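Local coordinates for protein endo-xylogalacturonan hydrolase A (Aspergillus tubingensis, PDB 4C2L) that hydrolyses xylogalacturonan, the xylose-substituted galacturonan of the hairy regions of pectin, and needs a backbone that carries xylose, at residues L135-G140 and F158-G163; G190-E195 and A214-S219; T269-G274 and D308-E313. One frame throughout, in Å; residues are numbered along the deposited sequence. Where two conformers were deposited one is given.

Contact 1 of 3, residues L135-G140 and F158-G163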
ATOM      1  N   LEU A 135      -7.785  -4.400  -6.377  1.00  9.69           N
ATOM      2  CA  LEU A 135      -8.284  -5.757  -6.131  1.00  9.96           C
ATOM      3  C   LEU A 135      -9.308  -5.804  -4.984  1.00 10.15           C
ATOM      4  O   LEU A 135     -10.405  -6.368  -5.166  1.00 10.59           O
ATOM      5  CB  LEU A 135      -7.103  -6.712  -5.854  1.00  9.98           C
ATOM      6  CG  LEU A 135      -7.505  -8.128  -5.464  1.00 10.21           C
ATOM      7  CD1 LEU A 135      -8.171  -8.817  -6.654  1.00 10.81           C
ATOM      8  CD2 LEU A 135      -6.257  -8.882  -5.030  1.00 10.38           C
ATOM      9  N   LEU A 136      -8.958  -5.245  -3.812  1.00  9.55           N
ATOM     10  CA  LEU A 136      -9.872  -5.186  -2.662  1.00 10.33           C
ATOM     11  C   LEU A 136     -10.008  -3.720  -2.264  1.00 10.49           C
ATOM     12  O   LEU A 136      -9.058  -3.098  -1.754  1.00 10.27           O
ATOM     13  CB  LEU A 136      -9.330  -6.010  -1.483  1.00 10.49           C
ATOM     14  CG  LEU A 136     -10.214  -6.026  -0.226  1.00 10.82           C
ATOM     15  CD1 LEU A 136     -11.637  -6.511  -0.537  1.00 11.52           C
ATOM     16  CD2 LEU A 136      -9.569  -6.933   0.808  1.00 10.97           C
ATOM     17  N   TYR A 137     -11.182  -3.169  -2.524  1.00 10.76           N
ATOM     18  CA  TYR A 137     -11.395  -1.738  -2.414  1.00 11.36           C
ATOM     19  C   TYR A 137     -12.431  -1.496  -1.328  1.00 11.33           C
ATOM     20  O   TYR A 137     -13.622  -1.831  -1.482  1.00 11.10           O
ATOM     21  CB  TYR A 137     -11.889  -1.212  -3.765  1.00 12.19           C
ATOM     22  CG  TYR A 137     -12.078   0.276  -3.838  1.00 12.69           C
ATOM     23  CD1 TYR A 137     -11.026   1.110  -4.239  1.00 13.59           C
ATOM     24  CD2 TYR A 137     -13.321   0.854  -3.563  1.00 13.76           C
ATOM     25  CE1 TYR A 137     -11.193   2.486  -4.321  1.00 15.15           C
ATOM     26  CE2 TYR A 137     -13.501   2.236  -3.649  1.00 14.84           C
ATOM     27  CZ  TYR A 137     -12.432   3.035  -4.032  1.00 15.04           C
ATOM     28  OH  TYR A 137     -12.579   4.395  -4.138  1.00 16.83           O
ATOM     29  N   ILE A 138     -11.969  -0.946  -0.210  1.00 11.24           N
ATOM     30  CA  ILE A 138     -12.825  -0.718   0.953  1.00 11.85           C
ATOM     31  C   ILE A 138     -13.075   0.786   1.050  1.00 12.33           C
ATOM     32  O   ILE A 138     -12.129   1.587   1.075  1.00 12.25           O
ATOM     33  CB  ILE A 138     -12.130  -1.233   2.241  1.00 12.24           C
ATOM     34  CG1 ILE A 138     -12.078  -2.748   2.248  1.00 12.45           C
ATOM     35  CG2 ILE A 138     -12.842  -0.732   3.506  1.00 13.27           C
ATOM     36  CD1 ILE A 138     -10.967  -3.294   3.138  1.00 13.00           C
ATOM     37  N   THR A 139     -14.348   1.182   1.081  1.00 12.14           N
ATOM     38  CA  THR A 139     -14.658   2.589   1.228  1.00 12.70           C
ATOM     39  C   THR A 139     -15.790   2.748   2.221  1.00 12.72           C
ATOM     40  O   THR A 139     -16.833   2.108   2.080  1.00 12.56           O
ATOM     41  CB  THR A 139     -14.967   3.279  -0.117  1.00 13.42           C
ATOM     42  OG1 THR A 139     -15.253   4.658   0.130  1.00 14.79           O
ATOM     43  CG2 THR A 139     -16.134   2.605  -0.856  1.00 13.39           C
ATOM     44  N   GLY A 140     -15.570   3.573   3.244  1.00 12.94           N
ATOM     45  CA  GLY A 140     -16.576   3.709   4.304  1.00 13.89           C
ATOM     46  C   GLY A 140     -16.747   2.431   5.107  1.00 14.22           C
ATOM     47  O   GLY A 140     -15.926   1.516   5.040  1.00 14.41           O
ATOM     48  N   PHE A 158      -3.313  -3.738  -4.559  1.00  8.90           N
ATOM     49  CA  PHE A 158      -3.903  -4.894  -3.874  1.00  9.55           C
ATOM     50  C   PHE A 158      -5.088  -4.440  -3.018  1.00  9.85           C
ATOM     51  O   PHE A 158      -6.216  -4.916  -3.187  1.00 10.38           O
ATOM     52  CB  PHE A 158      -2.895  -5.549  -2.919  1.00  9.46           C
ATOM     53  CG  PHE A 158      -1.844  -6.410  -3.573  1.00  9.44           C
ATOM     54  CD1 PHE A 158      -0.631  -5.863  -4.013  1.00  9.70           C
ATOM     55  CD2 PHE A 158      -2.017  -7.793  -3.626  1.00  9.72           C
ATOM     56  CE1 PHE A 158       0.373  -6.677  -4.551  1.00  9.72           C
ATOM     57  CE2 PHE A 158      -1.024  -8.621  -4.151  1.00  9.57           C
ATOM     58  CZ  PHE A 158       0.169  -8.070  -4.625  1.00  9.78           C
ATOM     59  N   ASN A 159      -4.827  -3.553  -2.058  1.00  9.78           N
ATOM     60  CA  ASN A 159      -5.832  -3.174  -1.065  1.00 10.18           C
ATOM     61  C   ASN A 159      -5.849  -1.675  -0.909  1.00 10.50           C
ATOM     62  O   ASN A 159      -4.794  -1.037  -0.825  1.00 10.12           O
ATOM     63  CB  ASN A 159      -5.460  -3.743   0.319  1.00 10.34           C
ATOM     64  CG  ASN A 159      -5.357  -5.239   0.315  1.00 10.96           C
ATOM     65  OD1 ASN A 159      -6.365  -5.925   0.239  1.00 11.27           O
ATOM     66  ND2 ASN A 159      -4.131  -5.756   0.361  1.00 10.85           N
ATOM     67  N   SER A 160      -7.047  -1.105  -0.853  1.00 11.11           N
ATOM     68  CA  SER A 160      -7.214   0.318  -0.606  0.50 11.68           C
ATOM     69  C   SER A 160      -8.276   0.514   0.480  1.00 11.63           C
ATOM     70  O   SER A 160      -9.264  -0.227   0.500  1.00 11.51           O
ATOM     71  CB  SER A 160      -7.645   1.008  -1.899  0.50 12.50           C
ATOM     72  OG  SER A 160      -7.845   2.390  -1.694  0.50 13.69           O
ATOM     73  N   VAL A 161      -8.087   1.506   1.346  1.00 11.21           N
ATOM     74  CA  VAL A 161      -9.078   1.828   2.366  1.00 11.59           C
ATOM     75  C   VAL A 161      -9.263   3.331   2.298  1.00 12.52           C
ATOM     76  O   VAL A 161      -8.291   4.094   2.372  1.00 12.24           O
ATOM     77  CB  VAL A 161      -8.605   1.426   3.785  1.00 11.64           C
ATOM     78  CG1 VAL A 161      -9.658   1.800   4.828  1.00 12.70           C
ATOM     79  CG2 VAL A 161      -8.311  -0.071   3.855  1.00 11.73           C
ATOM     80  N   LYS A 162     -10.508   3.752   2.113  1.00 12.81           N
ATOM     81  CA  LYS A 162     -10.817   5.171   2.099  1.00 14.18           C
ATOM     82  C   LYS A 162     -12.265   5.405   2.519  1.00 13.59           C
ATOM     83  O   LYS A 162     -12.876   4.534   3.140  1.00 12.62           O
ATOM     84  CB  LYS A 162     -10.523   5.780   0.735  1.00 17.42           C
ATOM     85  CG  LYS A 162     -11.438   5.306  -0.364  1.00 20.07           C
ATOM     86  CD  LYS A 162     -11.093   6.056  -1.649  1.00 24.22           C
ATOM     87  CE  LYS A 162      -9.789   5.538  -2.219  1.00 25.90           C
ATOM     88  NZ  LYS A 162      -9.343   6.435  -3.318  1.00 31.10           N
ATOM     89  N   GLY A 163     -12.781   6.591   2.223  1.00 14.31           N
ATOM     90  CA  GLY A 163     -14.176   6.928   2.520  1.00 14.72           C
ATOM     91  C   GLY A 163     -14.560   6.982   3.991  1.00 15.87           C
ATOM     92  O   GLY A 163     -15.749   6.872   4.323  1.00 16.19           O
TER
HETATM   93  O   HOH W   1     -10.809   5.818  -5.448  1.00 34.74           O
HETATM   94  O   HOH W   2     -10.658   2.143  -1.211  1.00 18.75           O
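The ring of Y137 meets S160 CB and K162 CE obliquely. A water sits over the centre of one ring face, 3.1 Å above the plane. It donates to I138 O and, in one S160 conformer, is hydrogen-bonded to S160 OG. A second water lies at the ring edge, in plane, bound to Y137 OH. It accepts from K162 NZ and so bridges the phenol and the amine. K162 CD is 3.3 Å from Y137 OH; the bend at chi3 (74°) then sets CE 4.0 Å from Y137 CE1. T139 OG1 packs beside G163 CA.

Y137, T139, S160 and K162 share one face of a parallel ladder. Five backbone bonds link 136-140 with 158-162, from L136 N to F158 O (2.8 Å) to G140 N to K162 O (2.9 Å). The short strand segments run at 7° to each other.

L136, I138, N159 and V161 occupy the other face. I138 CD1 meets V161 CG2 at 4.2 Å. N159 OD1 approaches CB and CD2 of L136, but its hydrogen bond is to Q151. This buried face packs on strands 142-152 and 168-176 of the right-handed parallel beta-helix. In their sheet, the two strands lie between 95-97 and 191-196.

Contact 2 of 3, residues G190-E195 and A214-S219. With SO4 (sulfate ion), chain E.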
ATOM      1  N   GLY A 190       0.807  -2.517  -2.025  1.00 11.21           N
ATOM      2  CA  GLY A 190       0.190  -3.459  -1.101  1.00 10.79           C
ATOM      3  C   GLY A 190      -1.052  -2.885  -0.427  1.00 11.03           C
ATOM      4  O   GLY A 190      -2.111  -3.522  -0.379  1.00 10.35           O
ATOM      5  N   PHE A 191      -0.908  -1.699   0.154  1.00 11.09           N
ATOM      6  CA  PHE A 191      -1.998  -1.079   0.909  1.00 11.24           C
ATOM      7  C   PHE A 191      -1.925   0.400   0.661  1.00 12.29           C
ATOM      8  O   PHE A 191      -0.904   1.021   0.951  1.00 12.80           O
ATOM      9  CB  PHE A 191      -1.830  -1.319   2.426  1.00 11.60           C
ATOM     10  CG  PHE A 191      -1.739  -2.759   2.793  1.00 11.35           C
ATOM     11  CD1 PHE A 191      -0.522  -3.429   2.726  1.00 11.05           C
ATOM     12  CD2 PHE A 191      -2.879  -3.460   3.168  1.00 11.52           C
ATOM     13  CE1 PHE A 191      -0.438  -4.773   3.051  1.00 11.62           C
ATOM     14  CE2 PHE A 191      -2.795  -4.811   3.498  1.00 11.57           C
ATOM     15  CZ  PHE A 191      -1.572  -5.462   3.431  1.00 11.70           C
ATOM     16  N   ASP A 192      -3.007   0.968   0.126  1.00 12.26           N
ATOM     17  CA  ASP A 192      -3.112   2.408  -0.016  1.00 12.71           C
ATOM     18  C   ASP A 192      -4.131   2.819   1.026  1.00 12.56           C
ATOM     19  O   ASP A 192      -5.330   2.552   0.853  1.00 12.39           O
ATOM     20  CB  ASP A 192      -3.637   2.780  -1.406  1.00 13.71           C
ATOM     21  CG  ASP A 192      -2.548   2.808  -2.472  1.00 14.88           C
ATOM     22  OD1 ASP A 192      -1.365   2.568  -2.180  1.00 14.60           O
ATOM     23  OD2 ASP A 192      -2.908   3.091  -3.620  1.00 17.63           O
ATOM     24  N   ILE A 193      -3.665   3.425   2.118  1.00 11.89           N
ATOM     25  CA  ILE A 193      -4.554   3.749   3.236  1.00 12.12           C
ATOM     26  C   ILE A 193      -4.850   5.235   3.202  1.00 12.65           C
ATOM     27  O   ILE A 193      -3.970   6.046   3.472  1.00 12.57           O
ATOM     28  CB  ILE A 193      -3.937   3.322   4.598  1.00 12.01           C
ATOM     29  CG1 ILE A 193      -3.524   1.831   4.559  1.00 12.15           C
ATOM     30  CG2 ILE A 193      -4.910   3.623   5.747  1.00 12.28           C
ATOM     31  CD1 ILE A 193      -4.659   0.852   4.279  1.00 11.87           C
ATOM     32  N   GLY A 194      -6.080   5.577   2.815  1.00 12.29           N
ATOM     33  CA  GLY A 194      -6.513   6.961   2.736  1.00 13.05           C
ATOM     34  C   GLY A 194      -7.426   7.306   3.898  1.00 13.17           C
ATOM     35  O   GLY A 194      -7.163   6.920   5.046  1.00 13.21           O
ATOM     36  N   GLU A 195      -8.509   8.027   3.591  1.00 13.87           N
ATOM     37  CA  GLU A 195      -9.411   8.548   4.606  1.00 15.17           C
ATOM     38  C   GLU A 195      -9.987   7.417   5.438  1.00 14.92           C
ATOM     39  O   GLU A 195     -10.840   6.643   4.966  1.00 14.91           O
ATOM     40  CB  GLU A 195     -10.541   9.343   3.944  1.00 16.63           C
ATOM     41  CG  GLU A 195     -11.387  10.116   4.944  1.00 19.12           C
ATOM     42  CD  GLU A 195     -12.712  10.586   4.366  1.00 22.82           C
ATOM     43  OE1 GLU A 195     -12.984  10.371   3.166  1.00 23.75           O
ATOM     44  OE2 GLU A 195     -13.498  11.174   5.135  1.00 26.16           O
ATOM     45  N   ALA A 214       1.250   2.673   1.529  1.00 12.66           N
ATOM     46  CA  ALA A 214       1.266   4.091   1.257  1.00 12.09           C
ATOM     47  C   ALA A 214       0.206   4.743   2.114  1.00 12.27           C
ATOM     48  O   ALA A 214      -0.955   4.298   2.132  1.00 11.81           O
ATOM     49  CB  ALA A 214       1.012   4.371  -0.221  1.00 12.00           C
ATOM     50  N   PHE A 215       0.623   5.760   2.863  1.00 11.60           N
ATOM     51  CA  PHE A 215      -0.312   6.537   3.636  1.00 12.66           C
ATOM     52  C   PHE A 215      -0.737   7.730   2.818  1.00 13.18           C
ATOM     53  O   PHE A 215       0.059   8.630   2.494  1.00 13.20           O
ATOM     54  CB  PHE A 215       0.284   6.928   4.984  1.00 12.52           C
ATOM     55  CG  PHE A 215       0.862   5.762   5.734  1.00 12.47           C
ATOM     56  CD1 PHE A 215       0.031   4.878   6.415  1.00 12.96           C
ATOM     57  CD2 PHE A 215       2.231   5.528   5.715  1.00 12.78           C
ATOM     58  CE1 PHE A 215       0.560   3.787   7.106  1.00 13.08           C
ATOM     59  CE2 PHE A 215       2.778   4.440   6.406  1.00 12.97           C
ATOM     60  CZ  PHE A 215       1.935   3.560   7.086  1.00 12.75           C
ATOM     61  N   LYS A 216      -2.010   7.706   2.468  1.00 12.79           N
ATOM     62  CA  LYS A 216      -2.577   8.683   1.559  1.00 13.41           C
ATOM     63  C   LYS A 216      -3.331   9.738   2.374  1.00 13.17           C
ATOM     64  O   LYS A 216      -3.527   9.559   3.580  1.00 12.23           O
ATOM     65  CB  LYS A 216      -3.507   7.964   0.581  1.00 13.98           C
ATOM     66  CG  LYS A 216      -2.788   6.893  -0.237  1.00 15.21           C
ATOM     67  CD  LYS A 216      -1.692   7.521  -1.102  1.00 15.93           C
ATOM     68  CE  LYS A 216      -1.239   6.595  -2.236  1.00 16.98           C
ATOM     69  NZ  LYS A 216      -0.024   7.153  -2.900  1.00 16.31           N
ATOM     70  N   PRO A 217      -3.771  10.823   1.716  1.00 13.71           N
ATOM     71  CA  PRO A 217      -4.436  11.917   2.429  1.00 14.21           C
ATOM     72  C   PRO A 217      -5.586  11.453   3.308  1.00 14.54           C
ATOM     73  O   PRO A 217      -6.379  10.584   2.911  1.00 14.90           O
ATOM     74  CB  PRO A 217      -4.938  12.803   1.286  1.00 14.59           C
ATOM     75  CG  PRO A 217      -3.870  12.653   0.263  1.00 14.77           C
ATOM     76  CD  PRO A 217      -3.531  11.177   0.302  1.00 14.14           C
ATOM     77  N   SER A 218      -5.655  12.036   4.502  1.00 14.08           N
ATOM     78  CA  SER A 218      -6.661  11.748   5.536  1.00 14.54           C
ATOM     79  C   SER A 218      -6.520  10.410   6.266  1.00 14.09           C
ATOM     80  O   SER A 218      -7.418  10.025   7.024  1.00 14.10           O
ATOM     81  CB  SER A 218      -8.101  11.986   5.039  1.00 15.85           C
ATOM     82  OG  SER A 218      -8.189  13.283   4.475  1.00 17.21           O
ATOM     83  N   SER A 219      -5.404   9.702   6.074  1.00 14.16           N
ATOM     84  CA  SER A 219      -5.148   8.557   6.945  1.00 13.66           C
ATOM     85  C   SER A 219      -4.814   9.040   8.356  1.00 14.33           C
ATOM     86  O   SER A 219      -4.123  10.053   8.538  1.00 14.61           O
ATOM     87  CB  SER A 219      -4.047   7.635   6.400  1.00 13.82           C
ATOM     88  OG  SER A 219      -2.906   8.365   5.996  1.00 13.69           O
TER
HETATM   89  S   SO4 E1407       1.801   8.501  -5.754  1.00 29.69           S
HETATM   90  O1  SO4 E1407       2.800   7.578  -6.332  1.00 32.74           O
HETATM   91  O2  SO4 E1407       1.936   9.817  -6.429  1.00 32.70           O
HETATM   92  O3  SO4 E1407       2.087   8.572  -4.314  1.00 30.45           O
HETATM   93  O4  SO4 E1407       0.443   7.998  -6.021  1.00 33.01           O
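F191 O accepts from A214 N, I193 N donates to A214 O and K216 N donates to I193 O, so three bonds of 2.8 Å each join the segments in parallel register.

D192 and A214 share one face of the sheet. A214 CB packs 3.6 Å from D192 OD1. K216 passes obliquely over the carboxylate, with CE about 4.0 Å from D192 CG. The charged ends do not touch: D192 OD1 and K216 NZ are 4.8 Å apart. The amine instead bonds to G238 O and, weakly, to a sulfate that probably comes from the crystallisation liquor. The carboxylate oxygens D192 OD1 and D189 OD2 also lie close to each other.

Beyond the strand, K216 to S219 form a type II turn. K216 O is gripped twice, by S219 N and by S219 OG (2.8 Å). S219 CB rests 3.3 Å from I193 O, and the CB atoms of S218 and E195 pack against each other.

I193 and F215 point to the interior face. F215 packs on V222, V224, I251 and V253, and I193 on V199 and V222. The contact joins the first two PbH1 repeats. D192 lies about 7 Å, side chain to side chain, from D210, the probable proton donor. In the sheet, strand 159-162 flanks 191-196, and strand 235-240 follows 213-215.

Contact 3 of 3, residues T269-G274 and D308-E313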
ATOM      1  N   THR A 269       6.187  14.706  -0.788  1.00 14.68           N
ATOM      2  CA  THR A 269       5.193  15.770  -0.897  1.00 15.29           C
ATOM      3  C   THR A 269       5.466  16.590  -2.152  1.00 15.02           C
ATOM      4  O   THR A 269       6.604  16.746  -2.566  1.00 14.39           O
ATOM      5  CB  THR A 269       5.185  16.687   0.347  1.00 16.33           C
ATOM      6  OG1 THR A 269       6.487  17.260   0.536  1.00 17.03           O
ATOM      7  CG2 THR A 269       4.811  15.883   1.611  1.00 16.63           C
ATOM      8  N   TYR A 270       4.402  17.123  -2.741  1.00 15.57           N
ATOM      9  CA  TYR A 270       4.527  18.027  -3.869  1.00 17.09           C
ATOM     10  C   TYR A 270       5.051  19.379  -3.390  1.00 17.87           C
ATOM     11  O   TYR A 270       4.809  19.772  -2.256  1.00 18.62           O
ATOM     12  CB  TYR A 270       3.167  18.224  -4.529  1.00 17.20           C
ATOM     13  CG  TYR A 270       2.797  17.101  -5.474  1.00 17.95           C
ATOM     14  CD1 TYR A 270       2.182  15.936  -5.004  1.00 18.41           C
ATOM     15  CD2 TYR A 270       3.047  17.214  -6.844  1.00 18.22           C
ATOM     16  CE1 TYR A 270       1.842  14.901  -5.877  1.00 18.67           C
ATOM     17  CE2 TYR A 270       2.708  16.190  -7.719  1.00 18.56           C
ATOM     18  CZ  TYR A 270       2.105  15.044  -7.232  1.00 19.21           C
ATOM     19  OH  TYR A 270       1.769  14.036  -8.118  1.00 19.76           O
ATOM     20  N   PRO A 271       5.777  20.089  -4.257  1.00 19.41           N
ATOM     21  CA  PRO A 271       6.169  21.455  -3.889  1.00 19.97           C
ATOM     22  C   PRO A 271       4.983  22.411  -4.016  1.00 20.61           C
ATOM     23  O   PRO A 271       3.854  21.968  -4.258  1.00 20.94           O
ATOM     24  CB  PRO A 271       7.241  21.783  -4.924  1.00 20.73           C
ATOM     25  CG  PRO A 271       6.809  21.007  -6.128  1.00 20.45           C
ATOM     26  CD  PRO A 271       6.345  19.682  -5.553  1.00 19.83           C
ATOM     27  N   SER A 272       5.221  23.714  -3.850  1.00 22.14           N
ATOM     28  CA  SER A 272       4.140  24.681  -4.002  1.00 23.17           C
ATOM     29  C   SER A 272       3.938  25.034  -5.483  1.00 25.07           C
ATOM     30  O   SER A 272       4.527  24.407  -6.366  1.00 24.39           O
ATOM     31  CB  SER A 272       4.413  25.941  -3.178  1.00 23.70           C
ATOM     32  OG  SER A 272       5.645  26.522  -3.571  1.00 23.23           O
ATOM     33  N   GLY A 273       3.096  26.028  -5.748  1.00 26.98           N
ATOM     34  CA  GLY A 273       2.834  26.458  -7.126  1.00 27.87           C
ATOM     35  C   GLY A 273       1.719  25.664  -7.780  1.00 29.43           C
ATOM     36  O   GLY A 273       1.277  24.631  -7.265  1.00 27.48           O
ATOM     37  N   GLY A 274       1.244  26.157  -8.921  1.00 31.16           N
ATOM     38  CA  GLY A 274       0.181  25.490  -9.655  1.00 30.92           C
ATOM     39  C   GLY A 274      -1.029  25.224  -8.789  1.00 31.11           C
ATOM     40  O   GLY A 274      -1.484  26.101  -8.056  1.00 32.60           O
ATOM     41  N   ASP A 308      14.016  20.283 -10.344  1.00 37.35           N
ATOM     42  CA  ASP A 308      14.798  21.176  -9.483  1.00 39.61           C
ATOM     43  C   ASP A 308      14.541  22.659  -9.722  1.00 39.55           C
ATOM     44  O   ASP A 308      14.389  23.417  -8.764  1.00 38.95           O
ATOM     45  CB  ASP A 308      16.296  20.864  -9.592  1.00 43.34           C
ATOM     46  CG  ASP A 308      16.657  19.507  -9.003  1.00 48.23           C
ATOM     47  OD1 ASP A 308      15.741  18.781  -8.558  1.00 50.79           O
ATOM     48  OD2 ASP A 308      17.859  19.158  -8.978  1.00 50.64           O
ATOM     49  N   ASP A 309      14.492  23.074 -10.988  1.00 39.04           N
ATOM     50  CA  ASP A 309      14.270  24.485 -11.319  1.00 39.89           C
ATOM     51  C   ASP A 309      12.896  24.976 -10.889  1.00 36.53           C
ATOM     52  O   ASP A 309      12.746  26.126 -10.461  1.00 37.12           O
ATOM     53  CB  ASP A 309      14.474  24.745 -12.815  1.00 44.05           C
ATOM     54  CG  ASP A 309      15.938  24.703 -13.219  1.00 46.96           C
ATOM     55  OD1 ASP A 309      16.824  24.790 -12.339  1.00 48.83           O
ATOM     56  OD2 ASP A 309      16.202  24.578 -14.430  1.00 50.13           O
ATOM     57  N   TYR A 310      11.901  24.099 -11.005  1.00 33.73           N
ATOM     58  CA  TYR A 310      10.546  24.406 -10.570  1.00 32.31           C
ATOM     59  C   TYR A 310      10.531  24.642  -9.061  1.00 31.11           C
ATOM     60  O   TYR A 310       9.887  25.577  -8.567  1.00 31.37           O
ATOM     61  CB  TYR A 310       9.585  23.268 -10.941  1.00 31.42           C
ATOM     62  CG  TYR A 310       8.163  23.544 -10.524  1.00 31.00           C
ATOM     63  CD1 TYR A 310       7.729  23.273  -9.221  1.00 30.62           C
ATOM     64  CD2 TYR A 310       7.252  24.095 -11.420  1.00 30.60           C
ATOM     65  CE1 TYR A 310       6.430  23.540  -8.834  1.00 30.23           C
ATOM     66  CE2 TYR A 310       5.949  24.367 -11.042  1.00 31.24           C
ATOM     67  CZ  TYR A 310       5.544  24.085  -9.750  1.00 30.96           C
ATOM     68  OH  TYR A 310       4.252  24.354  -9.376  1.00 32.46           O
ATOM     69  N   CYS A 311      11.249  23.793  -8.333  1.00 31.82           N
ATOM     70  CA  CYS A 311      11.237  23.847  -6.876  1.00 33.79           C
ATOM     71  C   CYS A 311      12.031  25.019  -6.314  1.00 35.53           C
ATOM     72  O   CYS A 311      11.744  25.494  -5.216  1.00 34.10           O
ATOM     73  CB  CYS A 311      11.638  22.496  -6.276  1.00 34.38           C
ATOM     74  SG  CYS A 311      10.317  21.290  -6.567  1.00 38.11           S
ATOM     75  N   GLU A 312      13.011  25.497  -7.080  1.00 37.03           N
ATOM     76  CA  GLU A 312      13.709  26.738  -6.743  1.00 40.35           C
ATOM     77  C   GLU A 312      12.749  27.928  -6.741  1.00 38.56           C
ATOM     78  O   GLU A 312      12.798  28.764  -5.840  1.00 40.90           O
ATOM     79  CB  GLU A 312      14.871  26.990  -7.702  1.00 43.37           C
ATOM     80  CG  GLU A 312      16.076  26.100  -7.446  1.00 48.60           C
ATOM     81  CD  GLU A 312      17.221  26.379  -8.402  1.00 52.44           C
ATOM     82  OE1 GLU A 312      17.459  27.566  -8.715  1.00 55.75           O
ATOM     83  OE2 GLU A 312      17.884  25.412  -8.839  1.00 53.96           O
ATOM     84  N   GLU A 313      11.868  27.987  -7.736  1.00 37.77           N
ATOM     85  CA  GLU A 313      10.879  29.061  -7.833  1.00 38.18           C
ATOM     86  C   GLU A 313       9.618  28.789  -7.007  1.00 35.21           C
ATOM     87  O   GLU A 313       8.901  29.720  -6.638  1.00 32.95           O
ATOM     88  CB  GLU A 313      10.503  29.333  -9.300  1.00 43.74           C
ATOM     89  CG  GLU A 313      11.686  29.510 -10.257  1.00 49.41           C
ATOM     90  CD  GLU A 313      12.304  30.911 -10.247  1.00 54.02           C
ATOM     91  OE1 GLU A 313      11.926  31.752  -9.398  1.00 56.33           O
ATOM     92  OE2 GLU A 313      13.181  31.179 -11.104  1.00 55.87           O
TER
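The side chains of P271 and Y310 cross at about a right angle. P271 CG is 3.7 Å from Y310 CE1, and it meets the ring obliquely. CG of Y310 is anti to the backbone N (chi1 -179°). The ring beyond it extends toward the loop, and the phenol end comes nearer to the loop than CB does.

The phenol ends at the backbone of S272. Y310 OH donates to S272 O at 3.0 Å. This hydroxyl lies in the plane of that carbonyl, on a lone pair, with a C=O...O angle of 133°. The carbonyl oxygen in turn lies at the edge of the tyrosine ring, near its plane, 3.2 Å from CE1. The bond holds the phenol end at the loop backbone. Next to it, Y310 OH is 3.3 Å from G273 C. G273, with a positive phi of 87° and no side chain, lets the hydroxyl come this close.

C311 meets the same proline. Its SG is 3.5 Å from both CB and CG of P271. With the tyrosine at CG and the sulfur at CB and CG, the pyrrolidine ring is held by two successive residues of the helix. SG is also half of the disulfide to C303, which ties the helix to the chain just before it.

S272 OG turns to another partner, P315 O, so the loop is also bound to the chain just after the helix. This is a surface contact away from the annotated sites. It joins the loop between strands 266-269 and 279-294 to the short helix 308-313, which comes between strands 296-301 and 319-329 along the chain.

In the fold
The contacts follow one another along the chain, and each closes before the next opens. Contacts 1 and 2 are neighbours, with centres 9 Å apart. They share one parallel sheet of the beta-helix, in which strands 159-162 and 191-196 adjoin. Probable hydrogen bonds from D192 N to N159 O and from G194 N to V161 O join them, so four consecutive strands run from 134-139 to 213-215. Contact 3 lies further along, its centre about 23 and 31 Å from those of contacts 2 and 1. There a loop leaving the same sheet meets a helix. Contacts 1 and 2 thus form part of the sheet near the probable catalytic residues, and contact 3 belongs to the periphery.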